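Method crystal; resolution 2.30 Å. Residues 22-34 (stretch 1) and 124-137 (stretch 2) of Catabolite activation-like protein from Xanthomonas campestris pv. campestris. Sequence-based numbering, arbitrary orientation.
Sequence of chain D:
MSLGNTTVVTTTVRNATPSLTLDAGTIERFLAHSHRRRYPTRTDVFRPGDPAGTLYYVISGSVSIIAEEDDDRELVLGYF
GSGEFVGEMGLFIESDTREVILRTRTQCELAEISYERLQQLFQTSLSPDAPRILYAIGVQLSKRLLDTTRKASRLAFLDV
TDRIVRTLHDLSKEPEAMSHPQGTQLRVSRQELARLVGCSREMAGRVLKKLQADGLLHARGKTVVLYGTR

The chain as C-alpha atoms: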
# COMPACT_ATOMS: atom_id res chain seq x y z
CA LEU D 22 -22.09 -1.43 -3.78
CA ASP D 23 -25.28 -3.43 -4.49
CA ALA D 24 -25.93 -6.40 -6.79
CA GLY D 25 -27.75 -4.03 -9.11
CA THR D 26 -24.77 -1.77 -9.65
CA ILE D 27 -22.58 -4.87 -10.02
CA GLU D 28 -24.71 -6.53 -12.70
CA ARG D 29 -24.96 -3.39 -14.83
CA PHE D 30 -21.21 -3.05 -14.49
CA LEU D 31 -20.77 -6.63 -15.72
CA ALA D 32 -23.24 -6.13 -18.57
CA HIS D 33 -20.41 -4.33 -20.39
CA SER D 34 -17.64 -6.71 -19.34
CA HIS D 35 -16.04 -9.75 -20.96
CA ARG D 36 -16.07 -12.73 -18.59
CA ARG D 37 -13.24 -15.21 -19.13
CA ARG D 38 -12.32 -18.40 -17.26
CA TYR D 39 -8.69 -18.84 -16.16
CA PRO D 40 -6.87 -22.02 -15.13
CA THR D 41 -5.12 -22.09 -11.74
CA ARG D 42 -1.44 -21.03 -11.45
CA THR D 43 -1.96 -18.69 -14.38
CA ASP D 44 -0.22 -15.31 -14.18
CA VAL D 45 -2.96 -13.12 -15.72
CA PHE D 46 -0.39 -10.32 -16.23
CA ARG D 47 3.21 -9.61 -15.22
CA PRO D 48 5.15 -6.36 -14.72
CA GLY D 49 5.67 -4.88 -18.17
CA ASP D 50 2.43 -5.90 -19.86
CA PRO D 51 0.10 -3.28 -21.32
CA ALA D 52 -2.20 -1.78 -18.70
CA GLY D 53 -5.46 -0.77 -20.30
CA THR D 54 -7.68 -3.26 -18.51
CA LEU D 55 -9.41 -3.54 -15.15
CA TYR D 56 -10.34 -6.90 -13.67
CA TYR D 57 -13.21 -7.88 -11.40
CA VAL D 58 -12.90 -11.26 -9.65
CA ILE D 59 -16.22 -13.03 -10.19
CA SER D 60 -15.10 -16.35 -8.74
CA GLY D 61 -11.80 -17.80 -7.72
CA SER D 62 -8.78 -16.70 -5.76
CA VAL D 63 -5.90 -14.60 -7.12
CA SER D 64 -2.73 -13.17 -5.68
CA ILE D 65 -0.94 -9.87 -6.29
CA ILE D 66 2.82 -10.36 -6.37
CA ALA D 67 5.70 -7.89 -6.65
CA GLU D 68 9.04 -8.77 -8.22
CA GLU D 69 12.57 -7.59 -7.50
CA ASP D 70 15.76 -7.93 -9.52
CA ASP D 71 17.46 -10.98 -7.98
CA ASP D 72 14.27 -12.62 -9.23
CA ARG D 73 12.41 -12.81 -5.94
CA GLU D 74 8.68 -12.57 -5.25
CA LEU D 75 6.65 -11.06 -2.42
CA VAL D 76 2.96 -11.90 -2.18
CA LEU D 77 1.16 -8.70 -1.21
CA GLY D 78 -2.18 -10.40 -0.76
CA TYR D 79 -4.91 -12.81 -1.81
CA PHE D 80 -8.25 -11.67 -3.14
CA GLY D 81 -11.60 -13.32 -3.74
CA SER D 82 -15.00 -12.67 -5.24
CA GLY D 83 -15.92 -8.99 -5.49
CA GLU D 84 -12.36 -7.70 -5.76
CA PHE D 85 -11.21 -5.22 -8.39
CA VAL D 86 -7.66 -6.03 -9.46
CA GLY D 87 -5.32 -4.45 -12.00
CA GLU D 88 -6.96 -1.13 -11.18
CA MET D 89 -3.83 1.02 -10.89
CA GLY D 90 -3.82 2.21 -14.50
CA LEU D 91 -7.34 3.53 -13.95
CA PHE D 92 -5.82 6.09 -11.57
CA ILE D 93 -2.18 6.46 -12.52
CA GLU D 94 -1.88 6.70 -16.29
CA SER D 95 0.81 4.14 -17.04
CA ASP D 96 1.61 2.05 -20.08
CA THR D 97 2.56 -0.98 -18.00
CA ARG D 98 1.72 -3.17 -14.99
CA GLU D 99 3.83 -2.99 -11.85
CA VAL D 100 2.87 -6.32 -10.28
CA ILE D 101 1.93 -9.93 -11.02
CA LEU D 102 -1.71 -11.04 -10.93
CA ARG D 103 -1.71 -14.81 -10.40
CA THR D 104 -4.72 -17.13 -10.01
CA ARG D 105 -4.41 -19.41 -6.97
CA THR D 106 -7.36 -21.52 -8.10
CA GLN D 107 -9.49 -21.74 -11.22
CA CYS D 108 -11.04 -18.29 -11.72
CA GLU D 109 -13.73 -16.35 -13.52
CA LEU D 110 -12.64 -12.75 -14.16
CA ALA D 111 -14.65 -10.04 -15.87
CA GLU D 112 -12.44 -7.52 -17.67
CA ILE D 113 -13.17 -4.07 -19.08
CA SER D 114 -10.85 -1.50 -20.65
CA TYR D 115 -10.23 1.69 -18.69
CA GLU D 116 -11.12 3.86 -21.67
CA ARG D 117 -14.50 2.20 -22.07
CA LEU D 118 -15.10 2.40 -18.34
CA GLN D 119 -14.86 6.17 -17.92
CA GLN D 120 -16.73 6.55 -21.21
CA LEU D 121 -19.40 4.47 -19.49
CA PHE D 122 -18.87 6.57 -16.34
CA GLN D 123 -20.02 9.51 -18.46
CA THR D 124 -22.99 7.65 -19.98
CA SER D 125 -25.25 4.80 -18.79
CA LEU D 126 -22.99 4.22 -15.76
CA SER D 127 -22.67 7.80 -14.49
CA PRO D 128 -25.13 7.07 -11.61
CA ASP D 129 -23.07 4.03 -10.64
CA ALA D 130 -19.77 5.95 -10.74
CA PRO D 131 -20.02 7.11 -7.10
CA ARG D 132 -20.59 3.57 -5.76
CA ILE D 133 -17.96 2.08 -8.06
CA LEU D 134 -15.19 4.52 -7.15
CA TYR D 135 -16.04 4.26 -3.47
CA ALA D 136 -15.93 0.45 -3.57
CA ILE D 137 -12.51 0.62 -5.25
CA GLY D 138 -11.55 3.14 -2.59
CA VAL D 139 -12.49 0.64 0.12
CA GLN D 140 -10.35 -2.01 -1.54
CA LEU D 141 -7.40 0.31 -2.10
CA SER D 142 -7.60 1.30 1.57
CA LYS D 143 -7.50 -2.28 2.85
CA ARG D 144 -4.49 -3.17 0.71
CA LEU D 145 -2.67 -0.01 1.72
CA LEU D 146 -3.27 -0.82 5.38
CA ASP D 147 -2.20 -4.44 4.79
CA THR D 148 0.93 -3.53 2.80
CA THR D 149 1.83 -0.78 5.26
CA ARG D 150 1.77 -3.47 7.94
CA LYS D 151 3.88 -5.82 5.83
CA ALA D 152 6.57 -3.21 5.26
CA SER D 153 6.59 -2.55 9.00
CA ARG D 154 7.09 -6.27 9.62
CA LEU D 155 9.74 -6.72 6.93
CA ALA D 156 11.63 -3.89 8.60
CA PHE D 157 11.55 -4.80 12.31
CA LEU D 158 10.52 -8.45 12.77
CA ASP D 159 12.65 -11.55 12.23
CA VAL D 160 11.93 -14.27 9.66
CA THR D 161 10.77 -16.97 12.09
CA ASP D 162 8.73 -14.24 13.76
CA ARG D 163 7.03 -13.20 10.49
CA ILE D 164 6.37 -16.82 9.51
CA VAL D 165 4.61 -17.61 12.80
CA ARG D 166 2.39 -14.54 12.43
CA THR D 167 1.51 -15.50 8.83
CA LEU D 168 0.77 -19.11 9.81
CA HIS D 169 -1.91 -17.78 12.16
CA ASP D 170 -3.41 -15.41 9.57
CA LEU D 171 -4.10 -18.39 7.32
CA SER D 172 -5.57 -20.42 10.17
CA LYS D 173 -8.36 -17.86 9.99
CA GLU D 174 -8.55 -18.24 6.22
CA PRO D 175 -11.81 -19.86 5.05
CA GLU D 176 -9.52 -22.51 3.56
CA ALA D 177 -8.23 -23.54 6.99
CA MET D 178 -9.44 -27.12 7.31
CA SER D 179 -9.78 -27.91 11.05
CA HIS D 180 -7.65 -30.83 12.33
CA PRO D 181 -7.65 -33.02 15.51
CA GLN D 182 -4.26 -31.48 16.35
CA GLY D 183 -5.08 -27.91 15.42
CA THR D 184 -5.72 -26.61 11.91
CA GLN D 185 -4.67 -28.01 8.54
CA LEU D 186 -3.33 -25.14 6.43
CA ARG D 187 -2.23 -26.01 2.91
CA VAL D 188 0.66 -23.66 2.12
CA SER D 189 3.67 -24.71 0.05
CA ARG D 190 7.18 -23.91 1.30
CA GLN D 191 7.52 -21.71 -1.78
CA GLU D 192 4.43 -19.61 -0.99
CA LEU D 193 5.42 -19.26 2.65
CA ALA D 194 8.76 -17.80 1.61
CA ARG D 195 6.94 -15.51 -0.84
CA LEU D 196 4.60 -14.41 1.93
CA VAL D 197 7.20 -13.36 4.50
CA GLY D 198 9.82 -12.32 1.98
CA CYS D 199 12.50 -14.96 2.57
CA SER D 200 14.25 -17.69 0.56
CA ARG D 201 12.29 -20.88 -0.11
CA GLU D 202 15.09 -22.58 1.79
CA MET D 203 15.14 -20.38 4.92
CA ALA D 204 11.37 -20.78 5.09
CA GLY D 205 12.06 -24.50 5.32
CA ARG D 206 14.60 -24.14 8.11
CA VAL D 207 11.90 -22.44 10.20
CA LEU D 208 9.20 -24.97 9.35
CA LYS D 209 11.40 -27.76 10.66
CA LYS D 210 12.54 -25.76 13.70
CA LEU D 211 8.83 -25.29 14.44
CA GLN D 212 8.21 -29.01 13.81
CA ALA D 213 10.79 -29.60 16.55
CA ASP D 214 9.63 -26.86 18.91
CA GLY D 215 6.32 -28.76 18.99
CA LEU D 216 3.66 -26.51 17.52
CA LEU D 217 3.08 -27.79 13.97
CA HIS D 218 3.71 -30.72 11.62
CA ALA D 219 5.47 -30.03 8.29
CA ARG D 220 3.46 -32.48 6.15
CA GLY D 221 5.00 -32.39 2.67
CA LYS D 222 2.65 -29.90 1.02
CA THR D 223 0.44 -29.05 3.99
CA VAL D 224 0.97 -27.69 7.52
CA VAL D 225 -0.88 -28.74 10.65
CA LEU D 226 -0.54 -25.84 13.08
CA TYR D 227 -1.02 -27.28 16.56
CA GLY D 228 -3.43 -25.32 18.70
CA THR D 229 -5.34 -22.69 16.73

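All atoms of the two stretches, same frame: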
# COMPACT_ATOMS: atom_id res chain seq x y z
N LEU D 22 -21.36 -1.39 -2.49
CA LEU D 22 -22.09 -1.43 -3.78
C LEU D 22 -23.04 -2.63 -3.82
O LEU D 22 -22.69 -3.72 -3.34
CB LEU D 22 -21.10 -1.51 -4.95
CG LEU D 22 -20.33 -2.81 -5.20
CD1 LEU D 22 -19.17 -2.49 -6.13
CD2 LEU D 22 -19.83 -3.42 -3.90
N ASP D 23 -24.23 -2.41 -4.38
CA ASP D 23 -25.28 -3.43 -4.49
C ASP D 23 -25.12 -4.37 -5.69
O ASP D 23 -24.29 -4.15 -6.56
CB ASP D 23 -26.65 -2.76 -4.59
CG ASP D 23 -26.70 -1.72 -5.69
OD1 ASP D 23 -26.23 -0.58 -5.47
OD2 ASP D 23 -27.21 -2.04 -6.79
N ALA D 24 -25.95 -5.41 -5.71
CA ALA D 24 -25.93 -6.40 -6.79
C ALA D 24 -26.48 -5.80 -8.07
O ALA D 24 -26.26 -6.34 -9.15
CB ALA D 24 -26.76 -7.62 -6.40
N GLY D 25 -27.19 -4.69 -7.94
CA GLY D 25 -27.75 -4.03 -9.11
C GLY D 25 -26.69 -3.24 -9.84
O GLY D 25 -26.64 -3.22 -11.07
N THR D 26 -25.84 -2.56 -9.07
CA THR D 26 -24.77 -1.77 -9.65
C THR D 26 -23.75 -2.74 -10.26
O THR D 26 -23.20 -2.49 -11.33
CB THR D 26 -24.06 -0.92 -8.58
OG1 THR D 26 -25.02 -0.08 -7.92
CG2 THR D 26 -22.99 -0.05 -9.21
N ILE D 27 -23.53 -3.86 -9.57
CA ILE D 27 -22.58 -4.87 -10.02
C ILE D 27 -22.98 -5.51 -11.35
O ILE D 27 -22.14 -5.64 -12.24
CB ILE D 27 -22.40 -5.99 -8.96
CG1 ILE D 27 -21.53 -5.46 -7.82
CG2 ILE D 27 -21.78 -7.24 -9.60
CD1 ILE D 27 -21.05 -6.53 -6.85
N GLU D 28 -24.24 -5.90 -11.47
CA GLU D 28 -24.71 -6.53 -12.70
C GLU D 28 -24.63 -5.59 -13.90
O GLU D 28 -24.20 -6.00 -14.98
CB GLU D 28 -26.15 -7.02 -12.54
CG GLU D 28 -26.27 -8.10 -11.48
CD GLU D 28 -25.19 -9.16 -11.60
OE1 GLU D 28 -24.65 -9.59 -10.56
OE2 GLU D 28 -24.88 -9.56 -12.75
N ARG D 29 -25.03 -4.34 -13.72
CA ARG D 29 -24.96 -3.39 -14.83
C ARG D 29 -23.51 -3.21 -15.22
O ARG D 29 -23.18 -3.07 -16.39
CB ARG D 29 -25.56 -2.05 -14.44
CG ARG D 29 -27.06 -2.08 -14.28
CD ARG D 29 -27.62 -0.67 -14.24
NE ARG D 29 -27.28 0.02 -13.01
CZ ARG D 29 -27.74 -0.34 -11.81
NH1 ARG D 29 -27.38 0.33 -10.73
NH2 ARG D 29 -28.56 -1.37 -11.71
N PHE D 30 -22.63 -3.21 -14.22
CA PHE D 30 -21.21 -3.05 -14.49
C PHE D 30 -20.70 -4.22 -15.31
O PHE D 30 -19.88 -4.04 -16.21
CB PHE D 30 -20.43 -2.97 -13.18
CG PHE D 30 -18.95 -3.13 -13.36
CD1 PHE D 30 -18.20 -2.13 -13.97
CD2 PHE D 30 -18.32 -4.30 -12.98
CE1 PHE D 30 -16.84 -2.29 -14.20
CE2 PHE D 30 -16.94 -4.48 -13.20
CZ PHE D 30 -16.20 -3.47 -13.81
N LEU D 31 -21.18 -5.42 -15.01
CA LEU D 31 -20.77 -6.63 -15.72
C LEU D 31 -21.40 -6.73 -17.11
O LEU D 31 -20.84 -7.36 -18.01
CB LEU D 31 -21.12 -7.87 -14.91
CG LEU D 31 -20.49 -8.01 -13.52
CD1 LEU D 31 -20.89 -9.36 -12.92
CD2 LEU D 31 -18.97 -7.90 -13.62
N ALA D 32 -22.55 -6.10 -17.28
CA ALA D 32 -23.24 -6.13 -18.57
C ALA D 32 -22.34 -5.66 -19.71
O ALA D 32 -22.56 -6.02 -20.86
CB ALA D 32 -24.52 -5.27 -18.51
N HIS D 33 -21.33 -4.85 -19.38
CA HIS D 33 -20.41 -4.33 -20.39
C HIS D 33 -19.05 -5.01 -20.33
O HIS D 33 -18.12 -4.64 -21.06
CB HIS D 33 -20.20 -2.82 -20.22
CG HIS D 33 -21.46 -2.01 -20.23
ND1 HIS D 33 -22.23 -1.82 -19.10
CD2 HIS D 33 -22.08 -1.32 -21.22
CE1 HIS D 33 -23.26 -1.04 -19.40
NE2 HIS D 33 -23.19 -0.73 -20.68
N SER D 34 -18.91 -6.02 -19.47
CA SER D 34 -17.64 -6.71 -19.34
C SER D 34 -17.56 -8.05 -20.07
O SER D 34 -18.57 -8.65 -20.42
CB SER D 34 -17.34 -6.96 -17.86
OG SER D 34 -18.22 -7.94 -17.34
N THR D 124 -21.75 8.01 -19.31
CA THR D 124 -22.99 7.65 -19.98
C THR D 124 -23.94 6.82 -19.10
O THR D 124 -24.33 7.26 -18.01
CB THR D 124 -22.71 6.90 -21.30
OG1 THR D 124 -21.50 6.13 -21.18
CG2 THR D 124 -22.57 7.88 -22.45
N SER D 125 -24.32 5.63 -19.55
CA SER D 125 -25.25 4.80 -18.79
C SER D 125 -24.77 4.33 -17.42
O SER D 125 -25.53 3.68 -16.70
CB SER D 125 -25.67 3.58 -19.62
OG SER D 125 -24.60 2.67 -19.80
N LEU D 126 -23.53 4.64 -17.06
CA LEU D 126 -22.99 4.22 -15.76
C LEU D 126 -22.70 5.38 -14.81
O LEU D 126 -22.31 5.17 -13.66
CB LEU D 126 -21.73 3.36 -15.96
CG LEU D 126 -21.92 1.84 -15.98
CD1 LEU D 126 -23.20 1.47 -16.72
CD2 LEU D 126 -20.69 1.18 -16.61
N SER D 127 -22.90 6.60 -15.28
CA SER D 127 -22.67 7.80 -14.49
C SER D 127 -23.25 7.71 -13.07
O SER D 127 -22.60 8.10 -12.10
CB SER D 127 -23.24 9.02 -15.22
OG SER D 127 -22.83 10.24 -14.63
N PRO D 128 -24.49 7.20 -12.94
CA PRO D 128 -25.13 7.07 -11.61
C PRO D 128 -24.46 6.02 -10.72
O PRO D 128 -24.59 6.05 -9.50
CB PRO D 128 -26.57 6.69 -11.95
CG PRO D 128 -26.77 7.27 -13.34
CD PRO D 128 -25.47 6.91 -14.00
N ASP D 129 -23.76 5.09 -11.35
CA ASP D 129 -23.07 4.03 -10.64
C ASP D 129 -21.64 4.44 -10.28
O ASP D 129 -21.02 3.85 -9.40
CB ASP D 129 -23.06 2.76 -11.50
CG ASP D 129 -24.47 2.23 -11.79
OD1 ASP D 129 -24.65 1.52 -12.80
OD2 ASP D 129 -25.39 2.52 -10.99
N ALA D 130 -21.12 5.46 -10.96
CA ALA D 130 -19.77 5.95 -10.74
C ALA D 130 -19.44 6.15 -9.26
O ALA D 130 -18.44 5.63 -8.77
CB ALA D 130 -19.55 7.26 -11.50
N PRO D 131 -20.28 6.89 -8.52
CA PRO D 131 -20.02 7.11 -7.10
C PRO D 131 -19.80 5.81 -6.32
O PRO D 131 -18.81 5.68 -5.59
CB PRO D 131 -21.27 7.86 -6.63
CG PRO D 131 -21.63 8.65 -7.84
CD PRO D 131 -21.48 7.64 -8.95
N ARG D 132 -20.71 4.85 -6.47
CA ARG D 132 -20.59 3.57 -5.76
C ARG D 132 -19.40 2.75 -6.24
O ARG D 132 -18.79 2.03 -5.45
CB ARG D 132 -21.85 2.72 -5.91
CG ARG D 132 -22.89 2.92 -4.83
CD ARG D 132 -24.06 1.99 -5.06
NE ARG D 132 -24.72 2.24 -6.34
CZ ARG D 132 -25.56 3.25 -6.57
NH1 ARG D 132 -25.85 4.11 -5.59
NH2 ARG D 132 -26.11 3.40 -7.77
N ILE D 133 -19.08 2.84 -7.52
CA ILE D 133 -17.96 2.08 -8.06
C ILE D 133 -16.66 2.60 -7.44
O ILE D 133 -15.92 1.86 -6.78
CB ILE D 133 -17.87 2.21 -9.59
CG1 ILE D 133 -19.20 1.85 -10.25
CG2 ILE D 133 -16.76 1.31 -10.10
CD1 ILE D 133 -19.59 0.40 -10.15
N LEU D 134 -16.39 3.88 -7.66
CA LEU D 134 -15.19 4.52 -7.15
C LEU D 134 -15.01 4.31 -5.66
O LEU D 134 -13.91 4.04 -5.19
CB LEU D 134 -15.22 6.00 -7.47
CG LEU D 134 -15.21 6.29 -8.97
CD1 LEU D 134 -15.52 7.76 -9.22
CD2 LEU D 134 -13.85 5.89 -9.53
N TYR D 135 -16.10 4.43 -4.91
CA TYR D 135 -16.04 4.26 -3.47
C TYR D 135 -15.66 2.82 -3.13
O TYR D 135 -14.85 2.58 -2.23
CB TYR D 135 -17.38 4.60 -2.82
CG TYR D 135 -17.39 4.44 -1.32
CD1 TYR D 135 -16.74 5.35 -0.49
CD2 TYR D 135 -18.01 3.34 -0.73
CE1 TYR D 135 -16.70 5.17 0.88
CE2 TYR D 135 -17.97 3.14 0.65
CZ TYR D 135 -17.31 4.06 1.45
OH TYR D 135 -17.23 3.85 2.80
N ALA D 136 -16.25 1.85 -3.83
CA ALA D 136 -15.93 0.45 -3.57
C ALA D 136 -14.43 0.23 -3.81
O ALA D 136 -13.75 -0.40 -3.01
CB ALA D 136 -16.74 -0.47 -4.47
N ILE D 137 -13.93 0.76 -4.93
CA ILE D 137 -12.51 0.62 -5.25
C ILE D 137 -11.70 1.31 -4.16
O ILE D 137 -10.63 0.85 -3.78
CB ILE D 137 -12.19 1.22 -6.63
CG1 ILE D 137 -12.88 0.39 -7.72
CG2 ILE D 137 -10.68 1.28 -6.85
CD1 ILE D 137 -12.67 0.90 -9.12

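Two helices that cross nearly at right angles can share only a small patch of surface, and such junctions are often secured by a compact polar network flanked by apolar packing. The contact between residues 22-34 and 124-137 of this catabolite activation-like protein is a clear case: the helix axes cross at -96°, 10.6 Å apart at their closest, and 542 Å² is buried, both sides summed.

The strongest link is a two-pronged salt bridge. Arg29 NE donates to Asp129 OD1 and Arg29 NH1 to Asp129 OD2, both at 3.0 Å, so the carboxylate lies along the edge of the guanidinium and both oxygens are used. Arginine suits this place because its side chain is long enough to reach across from the first helix and carries two N-H groups on one edge; the buried aspartate has its charge answered there. Asp129 OD2 also accepts a weak bond from Arg132 NH2 at 3.4 Å, within its own stretch. Asp129 OD2 is thus shared by two arginines and offsets their like charges, with Arg29 NH1 and Arg132 NH2 4.4 Å apart.

Arg132 ties the same network to the start of the first helix. Its NE donates to Thr26 OG1 at 2.8 Å, near the guanidinium plane. Thr26 OG1 in turn donates to Asp23 OD1, also at 2.8 Å, so the threonine relays between arginine and aspartate. Asp23 OD1 lies 3.3 Å from Arg132 NE but well out of the guanidinium plane, which makes this salt bridge a matter of charge alone. Asp23 does double duty: as the N-cap, its OD2 accepts from Thr26 N at 2.7 Å and, weakly, from Gly25 N at 2.9 Å, satisfying amides at the helix start that have no preceding turn to bond to.

Packing continues inward from these bonds. Thr26 is buried and points toward the other stretch; its methyl complements its hydroxyl, with CG2 3.6 Å from both Asp129 CB and Ile133 CD1. Ile133 leaves its backbone sideways to the contact, but its m, m rotamer brings the end of the side chain nearer. Further along the second helix, Leu22 CD1 meets Ala136 CB at 3.6 Å, the small alanine leaving room for the leucine to approach the helix closely.

At the other end, His33 ND1 donates to Arg29 O at 3.1 Å, anchoring the ring beyond the first helix. His33 CE1 then lies 3.7 Å from Leu126 CD1, an oblique contact that extends the packing to the turn of residues 124-127.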